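Local coordinates for protein proabylysin (Pyrococcus abyssi, PDB 4JIU) that probably acts as a zinc-dependent peptidase of the minigluzincin type, captured as a zymogen whose own C-terminal end binds the zinc, at residues 64-69 with 77-82; 58-63 with 70-75; 50-55 with 86-91. The protein carries 1 engineered substitution. All coordinates share one frame; numbering follows the deposited sequence.

Contact 1: residues 64-69 with 77-82; sequences HLKAET and WREVEK. With ZN (zinc ion), chain B.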
# COMPACT_ATOMS: atom_id res chain seq x y z
N HIS A 64 4.51 5.71 0.81
CA HIS A 64 5.68 5.77 1.71
C HIS A 64 6.94 5.98 0.90
O HIS A 64 7.78 6.81 1.18
CB HIS A 64 5.80 4.51 2.55
CG HIS A 64 4.95 4.50 3.77
ND1 HIS A 64 5.11 5.45 4.77
CD2 HIS A 64 3.98 3.66 4.19
CE1 HIS A 64 4.22 5.18 5.72
NE2 HIS A 64 3.50 4.10 5.41
N LEU A 65 7.10 5.17 -0.13
CA LEU A 65 8.29 5.19 -0.96
C LEU A 65 8.39 6.53 -1.68
O LEU A 65 9.49 7.14 -1.71
CB LEU A 65 8.27 4.06 -1.98
CG LEU A 65 8.48 2.67 -1.41
CD1 LEU A 65 8.29 1.63 -2.55
CD2 LEU A 65 9.81 2.49 -0.76
N LYS A 66 7.32 7.01 -2.28
CA LYS A 66 7.37 8.25 -3.04
C LYS A 66 7.60 9.47 -2.17
O LYS A 66 8.35 10.35 -2.51
CB LYS A 66 6.10 8.39 -3.82
CG LYS A 66 6.19 9.58 -4.80
CD LYS A 66 4.89 9.58 -5.62
CE LYS A 66 5.00 10.50 -6.81
NZ LYS A 66 4.99 11.91 -6.30
N ALA A 67 6.85 9.56 -1.07
CA ALA A 67 7.00 10.66 -0.12
C ALA A 67 8.25 10.55 0.71
O ALA A 67 8.60 11.52 1.41
CB ALA A 67 5.74 10.78 0.74
N GLU A 68 8.95 9.43 0.69
CA GLU A 68 10.22 9.19 1.33
C GLU A 68 10.12 9.40 2.83
O GLU A 68 10.91 10.04 3.49
CB GLU A 68 11.35 10.03 0.70
CG GLU A 68 11.58 9.66 -0.78
CD GLU A 68 12.75 10.37 -1.38
OE1 GLU A 68 12.81 11.59 -1.15
OE2 GLU A 68 13.59 9.79 -2.09
N THR A 69 9.06 8.80 3.38
CA THR A 69 8.80 8.91 4.81
C THR A 69 8.03 7.73 5.37
O THR A 69 7.13 7.26 4.67
CB THR A 69 8.04 10.22 5.12
OG1 THR A 69 7.89 10.29 6.55
CG2 THR A 69 6.68 10.30 4.47
N TRP A 77 -0.21 11.61 2.73
CA TRP A 77 -1.63 11.49 2.49
C TRP A 77 -2.02 12.13 1.16
O TRP A 77 -2.94 11.68 0.52
CB TRP A 77 -2.49 12.04 3.63
CG TRP A 77 -2.42 11.19 4.83
CD1 TRP A 77 -1.91 11.52 6.05
CD2 TRP A 77 -2.84 9.81 4.97
NE1 TRP A 77 -1.97 10.49 6.95
CE2 TRP A 77 -2.55 9.41 6.30
CE3 TRP A 77 -3.41 8.87 4.12
CZ2 TRP A 77 -2.82 8.12 6.81
CZ3 TRP A 77 -3.69 7.59 4.62
CH2 TRP A 77 -3.39 7.24 5.93
N ARG A 78 -1.28 13.18 0.73
CA ARG A 78 -1.56 13.75 -0.58
C ARG A 78 -1.39 12.72 -1.71
O ARG A 78 -2.18 12.70 -2.65
CB ARG A 78 -0.62 14.92 -0.85
CG ARG A 78 -0.54 15.58 -2.17
CD ARG A 78 0.10 16.96 -2.14
NE ARG A 78 1.55 16.97 -2.32
CZ ARG A 78 2.52 17.37 -1.50
NH1 ARG A 78 2.27 17.84 -0.27
NH2 ARG A 78 3.80 17.30 -1.85
N GLU A 79 -0.39 11.84 -1.57
CA GLU A 79 -0.23 10.81 -2.60
C GLU A 79 -1.41 9.85 -2.55
O GLU A 79 -1.98 9.47 -3.56
CB GLU A 79 1.08 10.05 -2.39
CG GLU A 79 2.31 10.91 -2.54
CD GLU A 79 2.45 11.51 -3.92
OE1 GLU A 79 1.88 11.01 -4.91
OE2 GLU A 79 3.27 12.46 -4.03
N VAL A 80 -1.76 9.36 -1.36
CA VAL A 80 -2.90 8.43 -1.20
C VAL A 80 -4.17 9.00 -1.78
O VAL A 80 -4.95 8.28 -2.44
CB VAL A 80 -3.06 8.06 0.30
CG1 VAL A 80 -4.32 7.28 0.52
CG2 VAL A 80 -1.84 7.33 0.83
N GLU A 81 -4.35 10.30 -1.60
CA GLU A 81 -5.56 10.99 -2.04
C GLU A 81 -5.64 11.20 -3.54
O GLU A 81 -6.66 11.63 -4.04
CB GLU A 81 -5.71 12.30 -1.25
CG GLU A 81 -6.10 12.00 0.21
CD GLU A 81 -6.01 13.18 1.13
OE1 GLU A 81 -5.98 12.95 2.37
OE2 GLU A 81 -5.95 14.32 0.65
N LYS A 82 -4.59 10.84 -4.28
CA LYS A 82 -4.72 10.74 -5.74
C LYS A 82 -5.66 9.61 -6.15
O LYS A 82 -6.15 9.63 -7.30
CB LYS A 82 -3.33 10.58 -6.41
CG LYS A 82 -2.47 11.80 -6.16
CD LYS A 82 -1.07 11.57 -6.70
CE LYS A 82 -0.20 12.79 -6.60
NZ LYS A 82 1.16 12.50 -7.08
ZN ZN B . 1.95 3.48 6.51
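Lys66 NZ donates to Glu79 OE2 at 2.9 Å, a salt bridge between helix 51-67 and helix 74-80. This holds for the conformer described; Lys66 is modelled in two. The lysine nitrogen comes from above the carboxylate plane, about 40° out of it. The two side chains cross nearly at right angles, with Lys66 CD 3.4 Å from Glu79 OE1. The bend at the end of the lysine chain (chi4 -72°) turns NZ back to the acid. The second oxygen is taken by Lys82, just past helix 74-80: its NZ donates to Glu79 OE1 at 2.7 Å, on the syn side. Lys82 NZ also gives a weak hydrogen bond to Leu13 O, and Leu13 of helix 2-13 touches Lys66 and Glu79. With an alanine at Glu79, the two ammonium groups would probably lose the charge they share and be left facing each other.

Past Lys66, helix 51-67 stops in a Schellman motif. Glu68 has positive phi, and Thr69 N bonds back to His64 O. The reversal brings Thr69 O into the ring plane of His64, where ND1 donates to it at 2.7 Å, nearly straight at 168°. The zinc ion is bound by His64 NE2, 2.0 Å away. With its N-H spent on a carbonyl, the imidazole is fixed in rotation, and NE2 is left to give its lone pair to the metal.

Contact 2: residues 58-63 with 70-75; sequences LIHELA and SYHSSS. With ZN (zinc ion), chain B.
His60 and His72 meet at the zinc ion, and almost all of the close packing between 58-63 and 70-75 is there. Each binds the metal through NE2 at 2.0 Å. His60 NE2 and His72 NE2 are 3.2 Å apart, a spacing set by the shared metal and not by a hydrogen bond. The angle at zinc between them is about 104°, close to tetrahedral. The rings meet obliquely, their planes 75° apart, with His72 NE2 at the edge of the His60 ring. Ser70 O lies 4.2 Å above one face of the His72 ring, toward its rim. His60 gets there with CG anti to its main-chain nitrogen (chi1 -179°). On the far side of its ring, ND1 is hydrogen-bonded to Tyr56 OH, so the imidazole is held at both nitrogens. Phe76 packs edge-to-face with it.

His60 opens the HExxH pattern on helix 51-67, the zinc-binding signature of this metallopeptidase clan. His64 is the second ligand from that helix, and His72 adds a third from the loop that follows. Val105 O is the fourth ligand, consistent with a zymogen whose chain end fills a zinc coordination position. Glu61 of the pattern does not bind zinc here: its OE2 stays 4.9 Å from the ion.

Away from the metal the contact is loose. Ser70, Tyr71 and Ser74 are exposed, and their side chains make no contact with segment 58-63. The loop is shaped by local bonds instead. His72 is the centre of an inverse gamma turn, closed by a weak Ser73 N to Tyr71 O bond of 2.9 Å. Ser73 is the N-cap of helix 74-80, with its OG hydrogen-bonded to Phe76 N.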
# COMPACT_ATOMS: atom_id res chain seq x y z
N LEU A 58 -1.33 -1.25 -1.79
CA LEU A 58 -0.29 -0.88 -2.73
C LEU A 58 -0.07 0.61 -2.77
O LEU A 58 1.07 1.09 -2.80
CB LEU A 58 -0.59 -1.46 -4.11
CG LEU A 58 -0.47 -2.98 -4.20
CD1 LEU A 58 -0.90 -3.44 -5.59
CD2 LEU A 58 0.90 -3.51 -3.91
N ILE A 59 -1.15 1.40 -2.85
CA ILE A 59 -1.06 2.84 -2.87
C ILE A 59 -0.44 3.35 -1.58
O ILE A 59 0.42 4.26 -1.65
CB ILE A 59 -2.43 3.46 -3.16
CG1 ILE A 59 -2.88 3.29 -4.61
CG2 ILE A 59 -2.47 4.93 -2.73
CD1 ILE A 59 -2.11 4.13 -5.61
N HIS A 60 -0.86 2.83 -0.44
CA HIS A 60 -0.31 3.24 0.84
C HIS A 60 1.17 3.01 0.87
O HIS A 60 1.97 3.87 1.29
CB HIS A 60 -1.08 2.51 1.95
CG HIS A 60 -0.61 2.87 3.33
ND1 HIS A 60 -1.40 3.60 4.19
CD2 HIS A 60 0.50 2.63 4.06
CE1 HIS A 60 -0.78 3.79 5.35
NE2 HIS A 60 0.42 3.22 5.28
N GLU A 61 1.58 1.80 0.49
CA GLU A 61 3.01 1.48 0.55
C GLU A 61 3.84 2.26 -0.48
O GLU A 61 4.90 2.76 -0.17
CB GLU A 61 3.23 -0.01 0.47
CG GLU A 61 2.58 -0.79 1.60
CD GLU A 61 3.02 -0.37 2.98
OE1 GLU A 61 4.07 0.22 3.23
OE2 GLU A 61 2.21 -0.67 3.91
N LEU A 62 3.30 2.43 -1.69
CA LEU A 62 3.95 3.23 -2.69
C LEU A 62 4.06 4.69 -2.22
O LEU A 62 5.06 5.34 -2.51
CB LEU A 62 3.25 3.23 -4.05
CG LEU A 62 3.42 1.96 -4.87
CD1 LEU A 62 2.47 1.97 -6.04
CD2 LEU A 62 4.85 1.79 -5.36
N ALA A 63 3.06 5.20 -1.51
CA ALA A 63 3.09 6.54 -0.99
C ALA A 63 4.22 6.72 0.01
O ALA A 63 4.88 7.77 0.04
CB ALA A 63 1.74 6.93 -0.38
N SER A 70 8.41 7.31 6.56
CA SER A 70 7.62 6.36 7.32
C SER A 70 6.50 6.99 8.14
O SER A 70 5.56 6.32 8.55
CB SER A 70 8.52 5.57 8.27
OG SER A 70 9.40 4.74 7.56
N TYR A 71 6.62 8.29 8.37
CA TYR A 71 5.59 9.02 9.07
C TYR A 71 4.45 9.37 8.11
O TYR A 71 4.72 9.78 6.99
CB TYR A 71 6.19 10.29 9.73
CG TYR A 71 5.14 11.18 10.31
CD1 TYR A 71 4.94 12.47 9.83
CD2 TYR A 71 4.30 10.75 11.35
CE1 TYR A 71 3.98 13.28 10.35
CE2 TYR A 71 3.31 11.59 11.84
CZ TYR A 71 3.15 12.85 11.32
OH TYR A 71 2.18 13.71 11.83
N HIS A 72 3.20 9.22 8.58
CA HIS A 72 2.07 9.49 7.70
C HIS A 72 1.80 11.01 7.70
O HIS A 72 0.85 11.50 8.33
CB HIS A 72 0.85 8.72 8.17
CG HIS A 72 1.03 7.26 8.11
ND1 HIS A 72 0.55 6.42 9.12
CD2 HIS A 72 1.46 6.40 7.18
CE1 HIS A 72 0.82 5.18 8.75
NE2 HIS A 72 1.43 5.11 7.59
N SER A 73 2.62 11.71 6.98
CA SER A 73 2.64 13.18 6.87
C SER A 73 1.58 13.65 5.92
O SER A 73 0.94 12.89 5.21
CB SER A 73 4.01 13.63 6.35
OG SER A 73 4.13 13.16 5.00
N SER A 74 1.44 14.99 5.85
CA SER A 74 0.48 15.51 4.88
C SER A 74 0.91 15.17 3.45
O SER A 74 0.08 14.91 2.57
CB SER A 74 0.32 17.02 5.01
OG SER A 74 -0.08 17.40 6.31
N SER A 75 2.24 15.13 3.19
CA SER A 75 2.62 14.81 1.80
C SER A 75 2.38 13.34 1.52
O SER A 75 2.04 13.00 0.38
CB SER A 75 4.08 15.20 1.58
OG SER A 75 4.84 14.51 2.56
ZN ZN B . 1.95 3.48 6.51

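Contact 3: residues 50-55 with 86-91; sequences EEEEMF and GERAKE
Glu52 and Arg88 both set CG anti to the main-chain nitrogen (chi1 -179° in Glu52), which sends the two side chains toward each other between the two helices. Glu52 then runs on fully extended. Arg88 bends at its second torsion (chi2 64°), which turns the guanidinium side-on to the acid. The result is a bidentate salt bridge on the protein surface, joining the first turn of helix 51-67 to the first turn of helix 88-100. It is plain structural pairing: Glu52 is about 12 Å from the zinc ligand His60, side chain to side chain.

The contact buries only 88 Å² in all, and Glu52 and Arg88 alone carry it. Around them, Glu52 also touches Phe84 and Ile92, and Arg88 touches Arg95, so nonpolar and charged neighbours border the pair. Glu50, two residues before Glu52, is the N-cap of helix 51-67. In one of two modelled conformers, Glu53 folds back and its OE1 accepts from Glu50 N, in the manner of one half of a capping box.

Two nitrogens grip the carboxylate, one to each oxygen. Arg88 NE donates to Glu52 OE1 at 3.0 Å. OE1 lies almost exactly in the guanidinium plane, but NE meets it on the syn side, tilted out of the carboxylate plane. Arg88 NH2 donates to Glu52 OE2, also at 3.0 Å, using the syn lone pair of that oxygen. Here it is OE2 that is tilted from the guanidinium plane. Both tilts follow from the 37° twist between the two flat groups, which keeps them from lying coplanar. A third, weak bond runs from Arg88 NH2 to Glu52 OE1 at 3.3 Å.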
# COMPACT_ATOMS: atom_id res chain seq x y z
N GLU A 50 -10.46 -7.84 -1.22
CA GLU A 50 -11.12 -7.28 -2.39
C GLU A 50 -10.15 -6.36 -3.16
O GLU A 50 -9.20 -5.86 -2.61
CB GLU A 50 -12.35 -6.48 -2.03
CG GLU A 50 -13.42 -6.89 -1.05
CD GLU A 50 -14.41 -7.87 -1.66
OE1 GLU A 50 -15.40 -8.19 -0.98
OE2 GLU A 50 -14.09 -8.28 -2.80
N GLU A 51 -10.43 -6.13 -4.45
CA GLU A 51 -9.50 -5.35 -5.26
C GLU A 51 -9.24 -3.97 -4.68
O GLU A 51 -8.11 -3.53 -4.73
CB GLU A 51 -9.94 -5.19 -6.73
CG GLU A 51 -9.72 -6.37 -7.58
CD GLU A 51 -10.07 -6.24 -9.05
OE1 GLU A 51 -11.07 -5.57 -9.37
OE2 GLU A 51 -9.29 -6.84 -9.84
N GLU A 52 -10.29 -3.25 -4.22
CA GLU A 52 -10.03 -1.90 -3.72
C GLU A 52 -9.14 -1.93 -2.50
O GLU A 52 -8.35 -1.02 -2.29
CB GLU A 52 -11.39 -1.20 -3.42
CG GLU A 52 -11.24 0.22 -2.93
CD GLU A 52 -12.47 1.05 -2.61
OE1 GLU A 52 -12.42 2.35 -2.55
OE2 GLU A 52 -13.51 0.39 -2.35
N GLU A 53 -9.30 -2.95 -1.64
CA GLU A 53 -8.47 -3.09 -0.45
C GLU A 53 -7.02 -3.42 -0.82
O GLU A 53 -6.12 -2.86 -0.25
CB GLU A 53 -9.05 -4.12 0.49
CG GLU A 53 -10.41 -3.84 1.04
CD GLU A 53 -11.26 -5.01 1.47
OE1 GLU A 53 -10.89 -6.18 1.31
OE2 GLU A 53 -12.37 -4.68 1.96
N MET A 54 -6.84 -4.34 -1.77
CA MET A 54 -5.47 -4.61 -2.25
C MET A 54 -4.84 -3.35 -2.84
O MET A 54 -3.67 -3.06 -2.62
CB MET A 54 -5.50 -5.71 -3.32
CG MET A 54 -5.84 -7.07 -2.82
SD MET A 54 -5.66 -8.37 -4.07
CE MET A 54 -7.37 -8.49 -4.58
N PHE A 55 -5.64 -2.65 -3.65
CA PHE A 55 -5.14 -1.43 -4.28
C PHE A 55 -4.77 -0.41 -3.20
O PHE A 55 -3.76 0.28 -3.33
CB PHE A 55 -6.17 -0.86 -5.25
CG PHE A 55 -5.59 0.11 -6.24
CD1 PHE A 55 -4.57 -0.28 -7.11
CD2 PHE A 55 -6.09 1.42 -6.32
CE1 PHE A 55 -4.08 0.59 -8.04
CE2 PHE A 55 -5.58 2.28 -7.30
CZ PHE A 55 -4.58 1.86 -8.14
N GLY A 86 -10.63 12.12 0.64
CA GLY A 86 -11.37 12.46 1.84
C GLY A 86 -11.23 11.40 2.90
O GLY A 86 -10.16 11.01 3.34
N GLU A 87 -12.38 10.93 3.39
CA GLU A 87 -12.45 9.94 4.41
C GLU A 87 -12.26 8.51 3.91
O GLU A 87 -12.30 7.56 4.71
CB GLU A 87 -13.76 10.10 5.20
CG GLU A 87 -13.84 11.49 5.86
CD GLU A 87 -15.29 11.93 5.89
OE1 GLU A 87 -16.01 11.39 5.00
OE2 GLU A 87 -15.70 12.76 6.73
N ARG A 88 -12.05 8.33 2.63
CA ARG A 88 -12.07 6.94 2.07
C ARG A 88 -10.88 6.11 2.54
O ARG A 88 -11.09 4.93 2.79
CB ARG A 88 -12.12 7.00 0.54
CG ARG A 88 -12.32 5.64 -0.12
CD ARG A 88 -13.66 5.05 0.26
NE ARG A 88 -14.05 3.94 -0.60
CZ ARG A 88 -15.23 3.41 -0.56
NH1 ARG A 88 -16.17 3.90 0.24
NH2 ARG A 88 -15.51 2.40 -1.33
N ALA A 89 -9.67 6.66 2.66
CA ALA A 89 -8.56 5.80 3.10
C ALA A 89 -8.81 5.19 4.44
O ALA A 89 -8.55 4.02 4.69
CB ALA A 89 -7.27 6.63 3.21
N LYS A 90 -9.34 5.97 5.39
CA LYS A 90 -9.59 5.42 6.72
C LYS A 90 -10.70 4.40 6.65
O LYS A 90 -10.64 3.43 7.40
CB LYS A 90 -9.86 6.55 7.70
CG LYS A 90 -8.59 7.27 8.17
CD LYS A 90 -7.70 6.38 9.06
CE LYS A 90 -6.23 6.76 8.96
NZ LYS A 90 -5.32 5.76 9.59
N GLU A 91 -11.70 4.56 5.83
CA GLU A 91 -12.78 3.59 5.65
C GLU A 91 -12.20 2.25 5.15
O GLU A 91 -12.52 1.16 5.64
CB GLU A 91 -13.85 4.08 4.71
CG GLU A 91 -14.96 3.11 4.38
CD GLU A 91 -15.67 2.50 5.57
OE1 GLU A 91 -15.80 3.23 6.59
OE2 GLU A 91 -16.07 1.31 5.41

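All three contacts use helix 51-67. Contact 3 engages its start, and contacts 1 and 2 its later turns. Along the chain the order is 50-55, 58-63, 64-69, 70-75, 77-82, 86-91. Contacts 1 and 2 therefore interleave, and both are nested inside the loop closed by contact 3. The centres of contacts 1 and 2 are about 4 Å apart, and both touch the zinc. Centre to centre, contact 3 is about 15 Å from contact 1 and about 13 Å from contact 2. It meets contact 1 where Trp77 and Val80 pack on Ala89. One helix thus gives two zinc ligands from its later turns and, at its start, a surface salt bridge to helix 88-100.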